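Local coordinates for methionine-binding lipoprotein MetQ (Bacillus subtilis subsp. subtilis, PDB 4GOT) that probably binds methionine and passes it to the membrane-bound permease of the MetNPQ ABC importer, with a part in methionine sulfoxide transport as well, at residues Gly90-Thr95 with Lys191-Val196; Lys31-Lys36 with Ser217-Ala222. All coordinates share one frame; numbering follows the deposited sequence.

Interaction 1: residues Gly90-Thr95 with Lys191-Val196; sequences GIYSKT and KDAIEV
Ile91 and Glu195 pair through their backbones: Ile91 N donates to Glu195 O over 2.9 Å in an almost straight bond, 175° at the hydrogen. The carbonyl of Ile91 is gripped twice in return. Ile194 N reaches Ile91 O at 2.7 Å, while Glu195 N adds a weak bond to the same oxygen at 3.4 Å. Above the Tyr92 ring sits the methyl of Ala193, with CB 4.0 Å from the ring centroid of Tyr92 and only 17° off its normal, a CH-pi contact displaced toward the rim. Next along, Ile194 CG1 stands between its own backbone N and carbonyl carbon (chi1 66°), which brings it against the Ile91 carbonyl. Ile194 CG1 also lies 4.2 Å from Ile91 CG2, and Ile194 CD1 meets Ser93 CB. Ile91 CD1 lies alongside the CB and CG of Glu195, whose carboxylate then bends off. One water accepts from Ser93 N and donates to Asp192 O, closing the far end of the contact. Behind this shell, Ile91 rests on Met123 of helix 117-126 and on strand 174-177, and Ser93 OG, which receives Thr95 N in an ST turn, is bonded to Asp173 O. Ile194 and Glu195 together facing Ile91 make a classic beta bulge, which joins edge strand 195-196 antiparallel to strand 90-92, itself paired with 174-177 in the five-stranded mixed sheet.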
ATOM      1  N   GLY A  90       7.528  -3.172   5.175  1.00 30.91           N
ATOM      2  CA  GLY A  90       8.438  -4.132   5.792  1.00 30.83           C
ATOM      3  C   GLY A  90       9.506  -4.707   4.852  1.00 31.71           C
ATOM      4  O   GLY A  90       9.277  -4.898   3.608  1.00 31.76           O
ATOM      5  N   ILE A  91      10.665  -4.979   5.467  1.00 29.38           N
ATOM      6  CA  ILE A  91      11.725  -5.791   4.895  1.00 29.41           C
ATOM      7  C   ILE A  91      11.859  -7.101   5.674  1.00 29.18           C
ATOM      8  O   ILE A  91      11.810  -7.110   6.917  1.00 29.56           O
ATOM      9  CB  ILE A  91      13.098  -5.098   4.920  1.00 31.80           C
ATOM     10  CG1 ILE A  91      12.996  -3.704   4.256  1.00 32.22           C
ATOM     11  CG2 ILE A  91      14.117  -6.026   4.237  1.00 31.05           C
ATOM     12  CD1 ILE A  91      14.149  -2.762   4.570  1.00 32.98           C
ATOM     13  N   TYR A  92      12.009  -8.193   4.914  1.00 29.25           N
ATOM     14  CA  TYR A  92      11.944  -9.556   5.417  1.00 29.89           C
ATOM     15  C   TYR A  92      13.192 -10.321   4.930  1.00 32.42           C
ATOM     16  O   TYR A  92      13.714 -10.048   3.839  1.00 29.24           O
ATOM     17  CB  TYR A  92      10.696 -10.235   4.855  1.00 29.75           C
ATOM     18  CG  TYR A  92       9.392  -9.668   5.385  1.00 29.60           C
ATOM     19  CD1 TYR A  92       8.856  -8.484   4.857  1.00 28.03           C
ATOM     20  CD2 TYR A  92       8.690 -10.318   6.399  1.00 29.29           C
ATOM     21  CE1 TYR A  92       7.675  -7.957   5.331  1.00 27.96           C
ATOM     22  CE2 TYR A  92       7.501  -9.797   6.877  1.00 29.91           C
ATOM     23  CZ  TYR A  92       6.994  -8.614   6.338  1.00 29.12           C
ATOM     24  OH  TYR A  92       5.808  -8.072   6.798  1.00 28.73           O
ATOM     25  N   SER A  93      13.678 -11.251   5.746  1.00 33.76           N
ATOM     26  CA  SER A  93      14.756 -12.163   5.351  1.00 32.67           C
ATOM     27  C   SER A  93      14.623 -13.467   6.114  1.00 32.81           C
ATOM     28  O   SER A  93      14.408 -13.411   7.310  1.00 31.89           O
ATOM     29  CB  SER A  93      16.125 -11.557   5.686  1.00 33.26           C
ATOM     30  OG  SER A  93      17.158 -12.379   5.177  1.00 32.47           O
ATOM     31  N   LYS A  94      14.794 -14.629   5.450  1.00 32.19           N
ATOM     32  CA  LYS A  94      14.904 -15.909   6.188  1.00 34.95           C
ATOM     33  C   LYS A  94      16.316 -16.153   6.699  1.00 35.18           C
ATOM     34  O   LYS A  94      16.535 -17.037   7.504  1.00 34.96           O
ATOM     35  CB  LYS A  94      14.523 -17.100   5.292  1.00 37.10           C
ATOM     36  CG  LYS A  94      13.135 -17.033   4.698  1.00 38.97           C
ATOM     37  CD  LYS A  94      12.083 -17.622   5.611  1.00 41.56           C
ATOM     38  CE  LYS A  94      11.001 -18.321   4.800  1.00 50.26           C
ATOM     39  NZ  LYS A  94      11.487 -19.552   4.086  1.00 53.15           N
ATOM     40  N   THR A  95      17.276 -15.364   6.211  1.00 37.15           N
ATOM     41  CA  THR A  95      18.706 -15.691   6.299  1.00 38.63           C
ATOM     42  C   THR A  95      19.486 -14.673   7.162  1.00 38.24           C
ATOM     43  O   THR A  95      20.428 -15.053   7.808  1.00 38.68           O
ATOM     44  CB  THR A  95      19.329 -15.845   4.871  1.00 38.83           C
ATOM     45  OG1 THR A  95      19.018 -14.710   4.069  1.00 38.57           O
ATOM     46  CG2 THR A  95      18.752 -17.077   4.132  1.00 40.34           C
ATOM     47  N   LYS A 191       5.940  -9.002  13.890  1.00 44.44           N
ATOM     48  CA  LYS A 191       6.700 -10.105  14.489  1.00 45.95           C
ATOM     49  C   LYS A 191       7.748 -10.680  13.534  1.00 41.90           C
ATOM     50  O   LYS A 191       8.752 -11.200  13.969  1.00 44.07           O
ATOM     51  CB  LYS A 191       5.771 -11.264  14.932  1.00 55.08           C
ATOM     52  CG  LYS A 191       4.761 -10.987  16.058  1.00 70.14           C
ATOM     53  CD  LYS A 191       4.091 -12.278  16.596  1.00 88.41           C
ATOM     54  CE  LYS A 191       3.609 -13.265  15.500  1.00 90.10           C
ATOM     55  NZ  LYS A 191       2.729 -14.404  15.942  1.00 73.96           N
ATOM     56  N   ASP A 192       7.482 -10.646  12.232  1.00 40.72           N
ATOM     57  CA  ASP A 192       8.323 -11.306  11.250  1.00 37.59           C
ATOM     58  C   ASP A 192       9.250 -10.399  10.446  1.00 35.58           C
ATOM     59  O   ASP A 192      10.273 -10.866  10.011  1.00 38.92           O
ATOM     60  CB  ASP A 192       7.476 -12.063  10.236  1.00 39.38           C
ATOM     61  CG  ASP A 192       6.489 -13.017  10.877  1.00 40.11           C
ATOM     62  OD1 ASP A 192       6.692 -13.502  12.017  1.00 42.19           O
ATOM     63  OD2 ASP A 192       5.482 -13.275  10.216  1.00 41.63           O
ATOM     64  N   ALA A 193       8.893  -9.150  10.176  1.00 34.58           N
ATOM     65  CA  ALA A 193       9.799  -8.258   9.410  1.00 34.28           C
ATOM     66  C   ALA A 193      11.089  -7.959  10.206  1.00 33.07           C
ATOM     67  O   ALA A 193      11.046  -7.911  11.415  1.00 31.85           O
ATOM     68  CB  ALA A 193       9.096  -6.970   9.051  1.00 34.11           C
ATOM     69  N   ILE A 194      12.217  -7.787   9.509  1.00 32.40           N
ATOM     70  CA  ILE A 194      13.508  -7.408  10.133  1.00 33.03           C
ATOM     71  C   ILE A 194      13.725  -5.865  10.228  1.00 33.54           C
ATOM     72  O   ILE A 194      14.586  -5.384  10.981  1.00 35.26           O
ATOM     73  CB  ILE A 194      14.729  -8.110   9.445  1.00 33.23           C
ATOM     74  CG1 ILE A 194      14.964  -7.662   7.991  1.00 31.62           C
ATOM     75  CG2 ILE A 194      14.595  -9.649   9.481  1.00 32.43           C
ATOM     76  CD1 ILE A 194      16.367  -8.034   7.508  1.00 31.74           C
ATOM     77  N   GLU A 195      12.931  -5.120   9.460  1.00 32.47           N
ATOM     78  CA  GLU A 195      12.895  -3.652   9.478  1.00 33.53           C
ATOM     79  C   GLU A 195      11.493  -3.223   9.049  1.00 31.17           C
ATOM     80  O   GLU A 195      10.946  -3.793   8.102  1.00 30.84           O
ATOM     81  CB  GLU A 195      13.938  -3.087   8.514  1.00 36.29           C
ATOM     82  CG  GLU A 195      14.082  -1.554   8.460  1.00 39.53           C
ATOM     83  CD  GLU A 195      15.064  -1.000   9.465  1.00 49.06           C
ATOM     84  OE1 GLU A 195      15.626  -1.784  10.274  1.00 51.80           O
ATOM     85  OE2 GLU A 195      15.268   0.232   9.421  1.00 53.53           O
ATOM     86  N   VAL A 196      10.913  -2.276   9.796  1.00 32.01           N
ATOM     87  CA  VAL A 196       9.588  -1.658   9.543  1.00 32.24           C
ATOM     88  C   VAL A 196       9.773  -0.138   9.354  1.00 32.17           C
ATOM     89  O   VAL A 196      10.483   0.502  10.135  1.00 34.41           O
ATOM     90  CB  VAL A 196       8.567  -1.937  10.705  1.00 35.11           C
ATOM     91  CG1 VAL A 196       7.164  -1.457  10.330  1.00 30.24           C
ATOM     92  CG2 VAL A 196       8.538  -3.414  11.088  1.00 39.03           C
TER
HETATM   93  O   HOH W   1      11.888 -11.643   8.072  1.00 30.58           O

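Interaction 2: residues Lys31-Lys36 with Ser217-Ala222; sequences KGYTLK and SAKIKA
Tyr33 lays its ring against the start of helix 218-227, meeting Ala222, Lys219 and Ala218 with different atoms of its ring and hydroxyl. With its CB already directed at the helix and CG anti to the carbonyl carbon (chi1 -56°), the side chain carries its OH as far as Ala218. All three helix residues come from the same side of the ring plane. CE1 of Tyr33 is 3.6 Å from Ala222 CB, with CD1 almost as near. At CE2 and CD2 the aliphatic part of Lys219 passes by the ring at an angle, its CG 3.7 Å from Tyr33 CE2. The phenol tip touches Ala218, where Tyr33 OH lies 3.3 Å from the methyl CB. Lys31 adds to the cover of buried Ala222: Lys31 CD is 4.2 Å from Ala222 CB and 3.9 Å from Ala222 O. All of this is van der Waals contact, and Ala218 and Ala222, one helical turn apart, let the ring come close to the helix backbone. An alanine in place of Tyr33 would probably open a gap beside the Ala222 methyl and leave the Lys219 chain without the ring it lies against. Both lysines end in charges held elsewhere on the protein, Lys31 NZ in a salt bridge with Glu225 farther along the same helix and Lys219 NZ with Asp56. Tyr33 also has a cation-pi partner in Lys6. Gly32, with positive phi, ends helix 14-29 in a Schellman motif, and after Tyr33 the chain enters edge strand 34-38, which pairs with strand 7-12; the contact thus sets this helix-to-strand connection against the start of helix 218-227.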
ATOM      1  N   LYS A  31     -27.050   3.631   7.232  1.00 38.52           N
ATOM      2  CA  LYS A  31     -27.126   4.887   6.506  1.00 38.50           C
ATOM      3  C   LYS A  31     -27.930   4.790   5.216  1.00 38.19           C
ATOM      4  O   LYS A  31     -28.015   5.766   4.468  1.00 39.85           O
ATOM      5  CB  LYS A  31     -25.712   5.378   6.167  1.00 37.34           C
ATOM      6  CG  LYS A  31     -24.888   5.765   7.392  1.00 41.31           C
ATOM      7  CD  LYS A  31     -23.555   6.366   6.968  1.00 40.48           C
ATOM      8  CE  LYS A  31     -22.596   6.538   8.129  1.00 44.72           C
ATOM      9  NZ  LYS A  31     -22.934   7.686   9.001  1.00 45.60           N
ATOM     10  N   GLY A  32     -28.458   3.615   4.908  1.00 38.56           N
ATOM     11  CA  GLY A  32     -29.259   3.437   3.704  1.00 42.15           C
ATOM     12  C   GLY A  32     -28.557   2.894   2.451  1.00 43.45           C
ATOM     13  O   GLY A  32     -29.191   2.844   1.396  1.00 42.39           O
ATOM     14  N   TYR A  33     -27.277   2.486   2.559  1.00 40.18           N
ATOM     15  CA  TYR A  33     -26.497   2.029   1.391  1.00 42.39           C
ATOM     16  C   TYR A  33     -26.062   0.578   1.476  1.00 44.11           C
ATOM     17  O   TYR A  33     -25.729   0.092   2.560  1.00 48.42           O
ATOM     18  CB  TYR A  33     -25.262   2.931   1.139  1.00 37.78           C
ATOM     19  CG  TYR A  33     -25.620   4.372   0.959  1.00 37.42           C
ATOM     20  CD1 TYR A  33     -25.767   5.205   2.070  1.00 39.80           C
ATOM     21  CD2 TYR A  33     -25.838   4.912  -0.309  1.00 38.18           C
ATOM     22  CE1 TYR A  33     -26.115   6.537   1.921  1.00 41.84           C
ATOM     23  CE2 TYR A  33     -26.201   6.249  -0.482  1.00 38.22           C
ATOM     24  CZ  TYR A  33     -26.332   7.065   0.637  1.00 43.73           C
ATOM     25  OH  TYR A  33     -26.671   8.412   0.523  1.00 45.22           O
ATOM     26  N   THR A  34     -26.097  -0.113   0.329  1.00 46.11           N
ATOM     27  CA  THR A  34     -25.525  -1.470   0.207  1.00 45.44           C
ATOM     28  C   THR A  34     -24.077  -1.404  -0.332  1.00 43.27           C
ATOM     29  O   THR A  34     -23.612  -0.357  -0.820  1.00 37.91           O
ATOM     30  CB  THR A  34     -26.387  -2.426  -0.669  1.00 47.98           C
ATOM     31  OG1 THR A  34     -26.771  -1.766  -1.886  1.00 47.52           O
ATOM     32  CG2 THR A  34     -27.652  -2.906   0.109  1.00 49.37           C
ATOM     33  N   LEU A  35     -23.382  -2.535  -0.237  1.00 42.20           N
ATOM     34  CA  LEU A  35     -21.964  -2.644  -0.561  1.00 41.77           C
ATOM     35  C   LEU A  35     -21.698  -3.916  -1.355  1.00 40.35           C
ATOM     36  O   LEU A  35     -22.187  -4.979  -1.007  1.00 43.11           O
ATOM     37  CB  LEU A  35     -21.147  -2.684   0.728  1.00 45.76           C
ATOM     38  CG  LEU A  35     -19.631  -2.503   0.655  1.00 43.61           C
ATOM     39  CD1 LEU A  35     -19.191  -1.092   0.253  1.00 43.03           C
ATOM     40  CD2 LEU A  35     -19.075  -2.892   2.012  1.00 50.30           C
ATOM     41  N   LYS A  36     -20.933  -3.789  -2.427  1.00 38.83           N
ATOM     42  CA  LYS A  36     -20.447  -4.922  -3.211  1.00 41.23           C
ATOM     43  C   LYS A  36     -18.938  -4.742  -3.284  1.00 35.59           C
ATOM     44  O   LYS A  36     -18.467  -3.655  -3.618  1.00 32.48           O
ATOM     45  CB  LYS A  36     -21.113  -4.910  -4.598  1.00 47.59           C
ATOM     46  CG  LYS A  36     -21.133  -6.239  -5.327  1.00 58.77           C
ATOM     47  CD  LYS A  36     -22.378  -6.378  -6.203  1.00 67.62           C
ATOM     48  CE  LYS A  36     -22.040  -6.773  -7.640  1.00 81.70           C
ATOM     49  NZ  LYS A  36     -21.362  -8.096  -7.757  1.00 87.26           N
ATOM     50  N   SER A 217     -20.240  12.968  -3.773  1.00 32.36           N
ATOM     51  CA  SER A 217     -21.538  12.292  -3.879  1.00 33.97           C
ATOM     52  C   SER A 217     -21.985  11.709  -2.513  1.00 31.61           C
ATOM     53  O   SER A 217     -21.166  11.397  -1.647  1.00 29.49           O
ATOM     54  CB  SER A 217     -21.511  11.204  -4.953  1.00 35.02           C
ATOM     55  OG  SER A 217     -20.762  10.086  -4.524  1.00 34.77           O
ATOM     56  N   ALA A 218     -23.291  11.613  -2.333  1.00 32.67           N
ATOM     57  CA  ALA A 218     -23.925  11.053  -1.106  1.00 34.12           C
ATOM     58  C   ALA A 218     -23.331   9.695  -0.702  1.00 33.93           C
ATOM     59  O   ALA A 218     -23.008   9.483   0.452  1.00 33.49           O
ATOM     60  CB  ALA A 218     -25.438  10.910  -1.308  1.00 33.05           C
ATOM     61  N   LYS A 219     -23.187   8.785  -1.669  1.00 35.52           N
ATOM     62  CA  LYS A 219     -22.642   7.422  -1.431  1.00 37.49           C
ATOM     63  C   LYS A 219     -21.254   7.439  -0.868  1.00 34.84           C
ATOM     64  O   LYS A 219     -20.927   6.687   0.074  1.00 31.50           O
ATOM     65  CB  LYS A 219     -22.548   6.618  -2.755  1.00 39.39           C
ATOM     66  CG  LYS A 219     -23.865   6.166  -3.311  1.00 51.65           C
ATOM     67  CD  LYS A 219     -23.706   5.166  -4.465  1.00 53.38           C
ATOM     68  CE  LYS A 219     -22.496   5.439  -5.352  1.00 49.85           C
ATOM     69  NZ  LYS A 219     -22.637   4.635  -6.597  1.00 53.70           N
ATOM     70  N   ILE A 220     -20.409   8.262  -1.493  1.00 32.87           N
ATOM     71  CA  ILE A 220     -18.985   8.303  -1.159  1.00 32.03           C
ATOM     72  C   ILE A 220     -18.760   8.979   0.210  1.00 30.48           C
ATOM     73  O   ILE A 220     -17.937   8.501   0.981  1.00 29.61           O
ATOM     74  CB  ILE A 220     -18.155   9.006  -2.265  1.00 31.47           C
ATOM     75  CG1 ILE A 220     -18.264   8.204  -3.584  1.00 34.64           C
ATOM     76  CG2 ILE A 220     -16.694   9.177  -1.857  1.00 28.99           C
ATOM     77  CD1 ILE A 220     -17.973   6.715  -3.499  1.00 32.51           C
ATOM     78  N   LYS A 221     -19.521  10.029   0.498  1.00 31.06           N
ATOM     79  CA  LYS A 221     -19.532  10.664   1.813  1.00 33.35           C
ATOM     80  C   LYS A 221     -19.977   9.703   2.912  1.00 33.36           C
ATOM     81  O   LYS A 221     -19.396   9.690   3.973  1.00 28.30           O
ATOM     82  CB  LYS A 221     -20.392  11.926   1.765  1.00 37.45           C
ATOM     83  CG  LYS A 221     -19.694  13.052   0.996  1.00 45.17           C
ATOM     84  CD  LYS A 221     -18.217  13.172   1.422  1.00 52.37           C
ATOM     85  CE  LYS A 221     -17.481  14.423   0.932  1.00 60.09           C
ATOM     86  NZ  LYS A 221     -18.114  15.721   1.295  1.00 67.05           N
ATOM     87  N   ALA A 222     -20.981   8.871   2.614  1.00 33.62           N
ATOM     88  CA  ALA A 222     -21.453   7.835   3.527  1.00 33.57           C
ATOM     89  C   ALA A 222     -20.366   6.784   3.806  1.00 31.14           C
ATOM     90  O   ALA A 222     -20.189   6.364   4.953  1.00 31.57           O
ATOM     91  CB  ALA A 222     -22.719   7.162   2.965  1.00 31.55           C
TER

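In the fold
Interactions 1 and 2 lie on opposite sides of the chain's centre, their own centres 38 Å apart and their nearest atoms about 26 Å apart, so neither touches the other. Each brings together an edge strand, or the turn leading into one, and a distant part of the chain, but in different sheets: 195-196 borders the five-stranded sheet and 34-38 the six-stranded one. Bound selenomethionine lies in a pocket that includes His17, Tyr65, Arg119 and Asn178. Interaction 1 is the nearer to it: Gly90 is about 9 Å from the bound selenomethionine, close to the pocket but not among the residues lining it. Interaction 2 is a surface contact whose centre lies about 24 Å from that of the chain.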